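Local coordinates for protein KLLA0B12012p (Kluyveromyces lactis, PDB 6Y3P) that interacts directly with the mRNA decapping enzyme Dcp2 and, through the C-terminal ATP-grasp domain of Pby1 given here, probably binds ATP, at residues Cys219-Ser224 against Val229-Arg234; Glu56-Asp61 against Gln67-Asn72; Pro204-Glu209 against Asn242-Pro247. All coordinates share one frame; numbering follows the deposited sequence.

Contact 1: Cys219-Ser224 against Val229-Arg234; sequences CYVTCS and VFVYDR
V221 and V229 meet methyl to methyl at the apolar centre of this antiparallel beta hairpin, with CG1 of V221 3.7 Å from CG1 of V229. Sulfur extends this face at both ends. In C219, SG points opposite its backbone N (chi1 177°), a setting that carries it to within 3.5 Å of V231 CG1, while C223 SG lies 4.1 Å from V229 CG2. Helix 290-313 lies on this face: V304 touches both V229 and V231, and F308 touches C223.

The reverse face carries T222 and F230, packed against F391, and it turns T222 and S224 toward helix 357-375. The F230 ring runs along the partner strand, so that T222 O sits at its edge, in the ring plane, and S224 CB comes 4.0 Å from CE2 of F230. The hairpin sheet is thus sandwiched between two helices and buried on both sides, in keeping with the domain's ATP-grasp architecture.

Between the two faces the backbones bond in antiparallel register. T222 and F230 form the hydrogen-bonded pair, T222 N giving to F230 O at 2.7 Å and F230 N to T222 O at 2.8 Å. Two residues further along, Y232 N donates to Y220 O at 3.0 Å, approaching almost in line with the carbonyl (C=O...N 175°). Y232 reaches outward beyond this bond, its hydroxyl hydrogen-bonded to L362 O and its ring roofed on one face by the backbone N of R234.

At this end a water bridges the two segments: it accepts from Y220 N and donates to R234 O and, at 2.6 Å, to Y232 O.

Contact 2: Glu56-Asp61 against Gln67-Asn72; sequences EQLDMD and QLYHAN
L58 and Y69 cross at about a right angle where the loop leading into helix 60-65 folds back on strand 69-71, within a beta-alpha-beta unit whose first strand is 48-52. L58, which has the most surface covered, turns its forked tip to the end of strand 69-71. Both of its methyls lie against the CB of A71, CD2 at 4.0 Å, and both also touch the side-chain oxygen of N72, with CD1 3.5 Å from OD1. That oxygen is not left to the hydrocarbon alone, because it accepts a hydrogen bond from G53 N just beyond strand 48-52.

Y69 supplies the polar half of the contact. Its ring is extended from the strand, CG opposite the backbone N (chi1 178°), and this carries the hydroxyl across to the loop. There D59 N donates to Y69 OH at 2.9 Å in an almost straight bond (N-H...O 172°), while L58 CA stands 3.6 Å from the same oxygen. H51 ND1 of strand 48-52 is a second hydrogen-bonding partner of the hydroxyl. Further back along the ring, D59 O approaches CE2 of Y69 to 3.2 Å, meeting it obliquely, and Q62 and L63 of the helix touch the same side chain.

D59, the third main participant, sits at the N-cap of helix 60-65. Its carboxylate turns away from Y69 to the helix start, where OD1 receives a weak bond from D61 N. The backbone and side chain of one residue therefore serve different elements. Gripped by a main-chain amide on one hand and by a histidine on the other, the buried phenol is probably restrained in its rotation and ties the helix entrance to two neighbouring strands of the parallel sheet.

Contact 3: Pro204-Glu209 against Asn242-Pro247; sequences PLLLSE and NKFVPP
P204 lays its ring carbons on the flat face of F244. CG stands almost exactly over the middle of the aromatic ring, 3.6 Å from the ring centroid of F244 and 10° off the normal, a clear CH-pi contact. The neighbouring CD reaches the outer part of the same ring, 3.7 Å from F244 CZ. L206 closes in nearer the root of the side chain, crossing F244 at about a right angle: its CD2 methyl touches F244 CB at 3.8 Å, and its other branch, CD1, lies 4.2 Å from F244 CD2.

The phenylalanine is aimed at this pair by its first torsion, with CG opposite the backbone N (chi1 -174°), and Y200 of strand 194-200 is a further neighbour. Beyond this first shell, both loops are bonded through their main chains to other parts of the fold. F244 shares a backbone hydrogen bond with G212, while L205, between the two contacting residues of its loop, bonds to V335 of strand 326-335. The contact thereby joins the loop that follows strand 194-200 to the one that follows strand 228-239, at the periphery of the domain. An alanine at F244 would remove the whole ring, and P204 CG would probably lose its aromatic bed, opening a gap between the loops.

Chemically the meeting is wholly apolar: the two segments are held to each other by dispersion and by polarised C-H groups above a pi face, while backbone hydrogen bonds of the two loops go to G212 and to strand 326-335.

In the fold
Along the chain, contact 2 closes first; residues 204-247 form the loop closed by contact 3, with contact 1 nested inside. Contact 1 lies nearest the middle, its centre about 11 Å from that of the chain, on the six-stranded antiparallel sheet. The centre of contact 2, on the parallel sheet, is about 21 Å and that of contact 3 about 28 Å from the centre of contact 1. Contacts 2 and 3 lie on opposite sides of the chain's centre, their centres about 43 Å apart, and none of the three touch. Strand 326-335 relates them, bonding through its backbone to A71, to the hairpin and to L205, so one strand has backbone bonds near all three contacts.

Contact 1: Cys219-Ser224 against Val229-Arg234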
# COMPACT_ATOMS: atom_id res chain seq x y z
N CYS A 219 1.08 -6.86 -0.18
CA CYS A 219 0.90 -7.37 1.17
C CYS A 219 -0.45 -6.83 1.74
O CYS A 219 -0.65 -5.60 1.78
CB CYS A 219 2.10 -6.96 2.03
SG CYS A 219 1.99 -7.45 3.77
N TYR A 220 -1.40 -7.72 2.12
CA TYR A 220 -2.66 -7.26 2.74
C TYR A 220 -2.44 -7.04 4.22
O TYR A 220 -1.95 -7.92 4.92
CB TYR A 220 -3.83 -8.22 2.49
CG TYR A 220 -4.10 -8.37 1.02
CD1 TYR A 220 -4.62 -7.31 0.27
CD2 TYR A 220 -3.81 -9.55 0.35
CE1 TYR A 220 -4.85 -7.43 -1.10
CE2 TYR A 220 -4.04 -9.69 -1.02
CZ TYR A 220 -4.58 -8.63 -1.74
OH TYR A 220 -4.82 -8.74 -3.08
N VAL A 221 -2.75 -5.84 4.68
CA VAL A 221 -2.56 -5.40 6.05
C VAL A 221 -3.93 -5.03 6.60
O VAL A 221 -4.60 -4.19 6.01
CB VAL A 221 -1.57 -4.22 6.10
CG1 VAL A 221 -1.40 -3.70 7.53
CG2 VAL A 221 -0.22 -4.61 5.50
N THR A 222 -4.34 -5.65 7.72
CA THR A 222 -5.63 -5.35 8.34
C THR A 222 -5.42 -4.60 9.63
O THR A 222 -4.72 -5.05 10.51
CB THR A 222 -6.51 -6.62 8.52
OG1 THR A 222 -6.58 -7.33 7.30
CG2 THR A 222 -7.92 -6.30 8.99
N CYS A 223 -6.02 -3.43 9.71
CA CYS A 223 -6.08 -2.63 10.93
C CYS A 223 -7.39 -2.94 11.55
O CYS A 223 -8.39 -2.92 10.85
CB CYS A 223 -5.99 -1.14 10.62
SG CYS A 223 -4.31 -0.59 10.31
N SER A 224 -7.39 -3.18 12.84
CA SER A 224 -8.61 -3.47 13.58
C SER A 224 -8.72 -2.57 14.84
O SER A 224 -7.81 -2.57 15.66
CB SER A 224 -8.66 -4.94 13.97
OG SER A 224 -9.86 -5.18 14.67
N VAL A 229 -2.70 -3.96 14.44
CA VAL A 229 -2.24 -4.04 13.06
C VAL A 229 -1.83 -5.47 12.77
O VAL A 229 -1.03 -6.05 13.50
CB VAL A 229 -1.14 -3.02 12.67
CG1 VAL A 229 -0.90 -3.06 11.16
CG2 VAL A 229 -1.50 -1.60 13.12
N PHE A 230 -2.44 -6.05 11.73
CA PHE A 230 -2.23 -7.43 11.36
C PHE A 230 -1.74 -7.52 9.94
O PHE A 230 -2.36 -7.00 9.01
CB PHE A 230 -3.54 -8.21 11.49
CG PHE A 230 -4.09 -8.28 12.89
CD1 PHE A 230 -3.69 -9.28 13.77
CD2 PHE A 230 -5.04 -7.36 13.32
CE1 PHE A 230 -4.21 -9.35 15.05
CE2 PHE A 230 -5.57 -7.44 14.60
CZ PHE A 230 -5.15 -8.43 15.46
N VAL A 231 -0.59 -8.18 9.77
CA VAL A 231 -0.02 -8.41 8.45
C VAL A 231 -0.36 -9.85 8.06
O VAL A 231 -0.19 -10.78 8.85
CB VAL A 231 1.49 -8.10 8.42
CG1 VAL A 231 2.13 -8.56 7.12
CG2 VAL A 231 1.76 -6.62 8.66
N TYR A 232 -0.89 -10.02 6.86
CA TYR A 232 -1.21 -11.31 6.27
C TYR A 232 0.07 -11.82 5.56
O TYR A 232 0.54 -11.20 4.60
CB TYR A 232 -2.40 -11.17 5.30
CG TYR A 232 -2.90 -12.50 4.78
CD1 TYR A 232 -3.11 -13.57 5.66
CD2 TYR A 232 -3.17 -12.69 3.44
CE1 TYR A 232 -3.55 -14.81 5.19
CE2 TYR A 232 -3.63 -13.92 2.96
CZ TYR A 232 -3.82 -14.97 3.84
OH TYR A 232 -4.28 -16.17 3.37
N ASP A 233 0.64 -12.92 6.08
CA ASP A 233 1.91 -13.50 5.60
C ASP A 233 1.84 -14.25 4.27
O ASP A 233 2.89 -14.63 3.77
CB ASP A 233 2.56 -14.40 6.67
CG ASP A 233 3.45 -13.62 7.63
OD1 ASP A 233 3.62 -12.40 7.41
OD2 ASP A 233 3.96 -14.23 8.59
N ARG A 234 0.65 -14.45 3.70
CA ARG A 234 0.52 -15.08 2.39
C ARG A 234 0.42 -13.90 1.42
O ARG A 234 -0.65 -13.33 1.23
CB ARG A 234 -0.70 -16.00 2.34
CG ARG A 234 -0.62 -17.16 3.36
CD ARG A 234 -1.69 -18.23 3.10
NE ARG A 234 -1.54 -18.84 1.78
CZ ARG A 234 -2.46 -19.57 1.17
NH1 ARG A 234 -3.62 -19.82 1.77
NH2 ARG A 234 -2.23 -20.06 -0.04
O HOH W 1 -0.54 -10.59 2.26

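Contact 2: Glu56-Asp61 against Gln67-Asn72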
# COMPACT_ATOMS: atom_id res chain seq x y z
N GLU A 56 -18.02 3.74 -0.96
CA GLU A 56 -19.17 4.61 -1.16
C GLU A 56 -20.46 4.12 -0.49
O GLU A 56 -21.32 4.96 -0.23
CB GLU A 56 -19.41 4.89 -2.67
CG GLU A 56 -18.40 5.84 -3.33
CD GLU A 56 -17.82 6.99 -2.52
OE1 GLU A 56 -16.57 7.12 -2.50
OE2 GLU A 56 -18.59 7.77 -1.92
N GLN A 57 -20.60 2.79 -0.21
CA GLN A 57 -21.84 2.29 0.44
C GLN A 57 -21.81 2.52 1.97
O GLN A 57 -22.85 2.48 2.63
CB GLN A 57 -22.08 0.79 0.15
CG GLN A 57 -22.16 0.39 -1.32
CD GLN A 57 -21.87 -1.08 -1.56
OE1 GLN A 57 -21.21 -1.77 -0.77
NE2 GLN A 57 -22.31 -1.58 -2.68
N LEU A 58 -20.61 2.74 2.53
CA LEU A 58 -20.52 2.93 3.98
C LEU A 58 -21.00 4.31 4.44
O LEU A 58 -21.00 5.26 3.65
CB LEU A 58 -19.11 2.62 4.50
CG LEU A 58 -18.53 1.26 4.13
CD1 LEU A 58 -17.09 1.17 4.56
CD2 LEU A 58 -19.33 0.11 4.74
N ASP A 59 -21.46 4.40 5.70
CA ASP A 59 -21.96 5.64 6.28
C ASP A 59 -20.98 6.18 7.30
O ASP A 59 -21.01 5.77 8.47
CB ASP A 59 -23.36 5.46 6.87
CG ASP A 59 -24.10 6.76 7.17
OD1 ASP A 59 -23.48 7.85 7.02
OD2 ASP A 59 -25.29 6.70 7.52
N MET A 60 -20.14 7.13 6.86
CA MET A 60 -19.09 7.73 7.68
C MET A 60 -19.63 8.58 8.83
O MET A 60 -18.98 8.63 9.88
CB MET A 60 -18.06 8.49 6.81
CG MET A 60 -17.33 7.61 5.79
SD MET A 60 -16.32 6.31 6.54
CE MET A 60 -16.74 4.95 5.55
N ASP A 61 -20.82 9.18 8.67
CA ASP A 61 -21.45 9.97 9.73
C ASP A 61 -21.97 9.07 10.87
O ASP A 61 -21.86 9.44 12.03
CB ASP A 61 -22.57 10.88 9.17
CG ASP A 61 -22.06 11.94 8.20
OD1 ASP A 61 -22.29 11.79 6.98
OD2 ASP A 61 -21.40 12.91 8.66
N GLN A 67 -21.93 4.17 18.01
CA GLN A 67 -21.01 3.13 18.43
C GLN A 67 -21.52 1.73 18.15
O GLN A 67 -20.77 0.76 18.30
CB GLN A 67 -20.60 3.32 19.90
CG GLN A 67 -19.61 4.48 20.08
CD GLN A 67 -18.47 4.47 19.07
OE1 GLN A 67 -18.53 5.13 18.03
NE2 GLN A 67 -17.42 3.71 19.36
N LEU A 68 -22.77 1.62 17.68
CA LEU A 68 -23.39 0.34 17.33
C LEU A 68 -22.99 -0.08 15.94
O LEU A 68 -22.94 -1.27 15.67
CB LEU A 68 -24.92 0.44 17.43
CG LEU A 68 -25.51 0.45 18.85
CD1 LEU A 68 -27.03 0.60 18.81
CD2 LEU A 68 -25.12 -0.79 19.59
N TYR A 69 -22.69 0.91 15.07
CA TYR A 69 -22.33 0.72 13.66
C TYR A 69 -20.84 0.51 13.46
O TYR A 69 -20.03 1.36 13.82
CB TYR A 69 -22.82 1.92 12.84
CG TYR A 69 -22.47 1.88 11.37
CD1 TYR A 69 -23.20 1.09 10.48
CD2 TYR A 69 -21.50 2.72 10.84
CE1 TYR A 69 -22.93 1.10 9.11
CE2 TYR A 69 -21.21 2.74 9.47
CZ TYR A 69 -21.94 1.94 8.61
OH TYR A 69 -21.70 1.99 7.26
N HIS A 70 -20.48 -0.63 12.88
CA HIS A 70 -19.10 -0.98 12.56
C HIS A 70 -19.02 -1.15 11.08
O HIS A 70 -19.95 -1.64 10.47
CB HIS A 70 -18.64 -2.24 13.30
CG HIS A 70 -18.79 -2.15 14.79
ND1 HIS A 70 -20.03 -1.99 15.39
CD2 HIS A 70 -17.84 -2.23 15.75
CE1 HIS A 70 -19.79 -1.94 16.69
NE2 HIS A 70 -18.50 -2.10 16.96
N ALA A 71 -17.96 -0.64 10.50
CA ALA A 71 -17.74 -0.68 9.06
C ALA A 71 -16.31 -1.17 8.72
O ALA A 71 -15.42 -1.13 9.56
CB ALA A 71 -18.02 0.70 8.46
N ASN A 72 -16.11 -1.59 7.47
CA ASN A 72 -14.82 -2.06 6.96
C ASN A 72 -13.99 -0.89 6.38
O ASN A 72 -13.36 -1.02 5.33
CB ASN A 72 -15.00 -3.21 5.96
CG ASN A 72 -15.66 -2.81 4.67
OD1 ASN A 72 -16.77 -2.29 4.65
ND2 ASN A 72 -15.01 -3.10 3.55

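Contact 3: Pro204-Glu209 against Asn242-Pro247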
# COMPACT_ATOMS: atom_id res chain seq x y z
N PRO A 204 16.35 -3.97 -9.27
CA PRO A 204 15.29 -4.93 -8.87
C PRO A 204 15.75 -6.39 -8.79
O PRO A 204 16.62 -6.77 -9.54
CB PRO A 204 14.21 -4.72 -9.95
CG PRO A 204 14.97 -4.36 -11.13
CD PRO A 204 16.07 -3.44 -10.61
N LEU A 205 15.18 -7.17 -7.88
CA LEU A 205 15.47 -8.60 -7.73
C LEU A 205 14.90 -9.31 -8.97
O LEU A 205 13.71 -9.18 -9.28
CB LEU A 205 14.84 -9.16 -6.44
CG LEU A 205 14.97 -10.66 -6.17
CD1 LEU A 205 16.42 -11.12 -6.15
CD2 LEU A 205 14.26 -11.04 -4.87
N LEU A 206 15.80 -9.97 -9.70
CA LEU A 206 15.51 -10.69 -10.95
C LEU A 206 15.72 -12.16 -10.73
O LEU A 206 16.82 -12.57 -10.36
CB LEU A 206 16.36 -10.15 -12.11
CG LEU A 206 16.17 -8.64 -12.35
CD1 LEU A 206 17.22 -8.10 -13.34
CD2 LEU A 206 14.72 -8.31 -12.75
N LEU A 207 14.65 -12.93 -10.90
CA LEU A 207 14.58 -14.37 -10.65
C LEU A 207 14.60 -15.11 -11.93
O LEU A 207 13.98 -14.66 -12.89
CB LEU A 207 13.30 -14.73 -9.84
CG LEU A 207 13.16 -14.04 -8.45
CD1 LEU A 207 11.81 -14.37 -7.79
CD2 LEU A 207 14.34 -14.39 -7.53
N SER A 208 15.29 -16.26 -11.94
CA SER A 208 15.45 -17.16 -13.09
C SER A 208 14.07 -17.60 -13.59
O SER A 208 13.71 -17.31 -14.73
CB SER A 208 16.29 -18.37 -12.69
OG SER A 208 16.13 -19.50 -13.53
N GLU A 209 13.30 -18.24 -12.71
CA GLU A 209 11.96 -18.76 -12.93
C GLU A 209 10.96 -17.74 -13.54
O GLU A 209 10.08 -18.14 -14.29
CB GLU A 209 11.44 -19.35 -11.62
CG GLU A 209 11.30 -18.35 -10.48
CD GLU A 209 10.78 -18.98 -9.21
OE1 GLU A 209 9.92 -19.89 -9.30
OE2 GLU A 209 11.25 -18.59 -8.12
N ASN A 242 7.20 -7.69 -19.42
CA ASN A 242 8.44 -7.81 -20.15
C ASN A 242 9.68 -7.99 -19.27
O ASN A 242 9.65 -7.67 -18.08
CB ASN A 242 8.57 -6.60 -21.08
CG ASN A 242 7.34 -6.40 -21.96
OD1 ASN A 242 6.61 -5.40 -21.83
ND2 ASN A 242 7.04 -7.39 -22.81
N LYS A 243 10.76 -8.54 -19.85
CA LYS A 243 12.02 -8.74 -19.16
C LYS A 243 12.61 -7.37 -18.83
O LYS A 243 12.54 -6.46 -19.66
CB LYS A 243 13.02 -9.56 -20.01
CG LYS A 243 12.49 -10.91 -20.48
CD LYS A 243 13.63 -11.87 -20.87
CE LYS A 243 13.21 -13.05 -21.73
NZ LYS A 243 12.06 -13.82 -21.16
N PHE A 244 13.13 -7.22 -17.61
CA PHE A 244 13.72 -5.96 -17.18
C PHE A 244 14.98 -5.60 -17.99
O PHE A 244 15.88 -6.43 -18.17
CB PHE A 244 14.02 -5.99 -15.68
CG PHE A 244 14.51 -4.67 -15.12
CD1 PHE A 244 13.61 -3.65 -14.83
CD2 PHE A 244 15.86 -4.46 -14.86
CE1 PHE A 244 14.05 -2.43 -14.30
CE2 PHE A 244 16.31 -3.25 -14.33
CZ PHE A 244 15.40 -2.24 -14.05
N VAL A 245 14.99 -4.38 -18.53
CA VAL A 245 16.12 -3.88 -19.30
C VAL A 245 16.56 -2.59 -18.59
O VAL A 245 15.78 -1.64 -18.61
CB VAL A 245 15.81 -3.67 -20.82
CG1 VAL A 245 17.04 -3.10 -21.55
CG2 VAL A 245 15.34 -4.96 -21.48
N PRO A 246 17.75 -2.56 -17.93
CA PRO A 246 18.17 -1.33 -17.24
C PRO A 246 18.53 -0.17 -18.18
O PRO A 246 19.33 -0.36 -19.12
CB PRO A 246 19.37 -1.77 -16.40
CG PRO A 246 19.90 -2.96 -17.08
CD PRO A 246 18.76 -3.63 -17.81
N PRO A 247 17.96 1.03 -17.94
CA PRO A 247 18.25 2.18 -18.82
C PRO A 247 19.69 2.70 -18.75
O PRO A 247 20.35 2.57 -17.72
CB PRO A 247 17.24 3.24 -18.36
CG PRO A 247 16.17 2.46 -17.64
CD PRO A 247 16.96 1.40 -16.93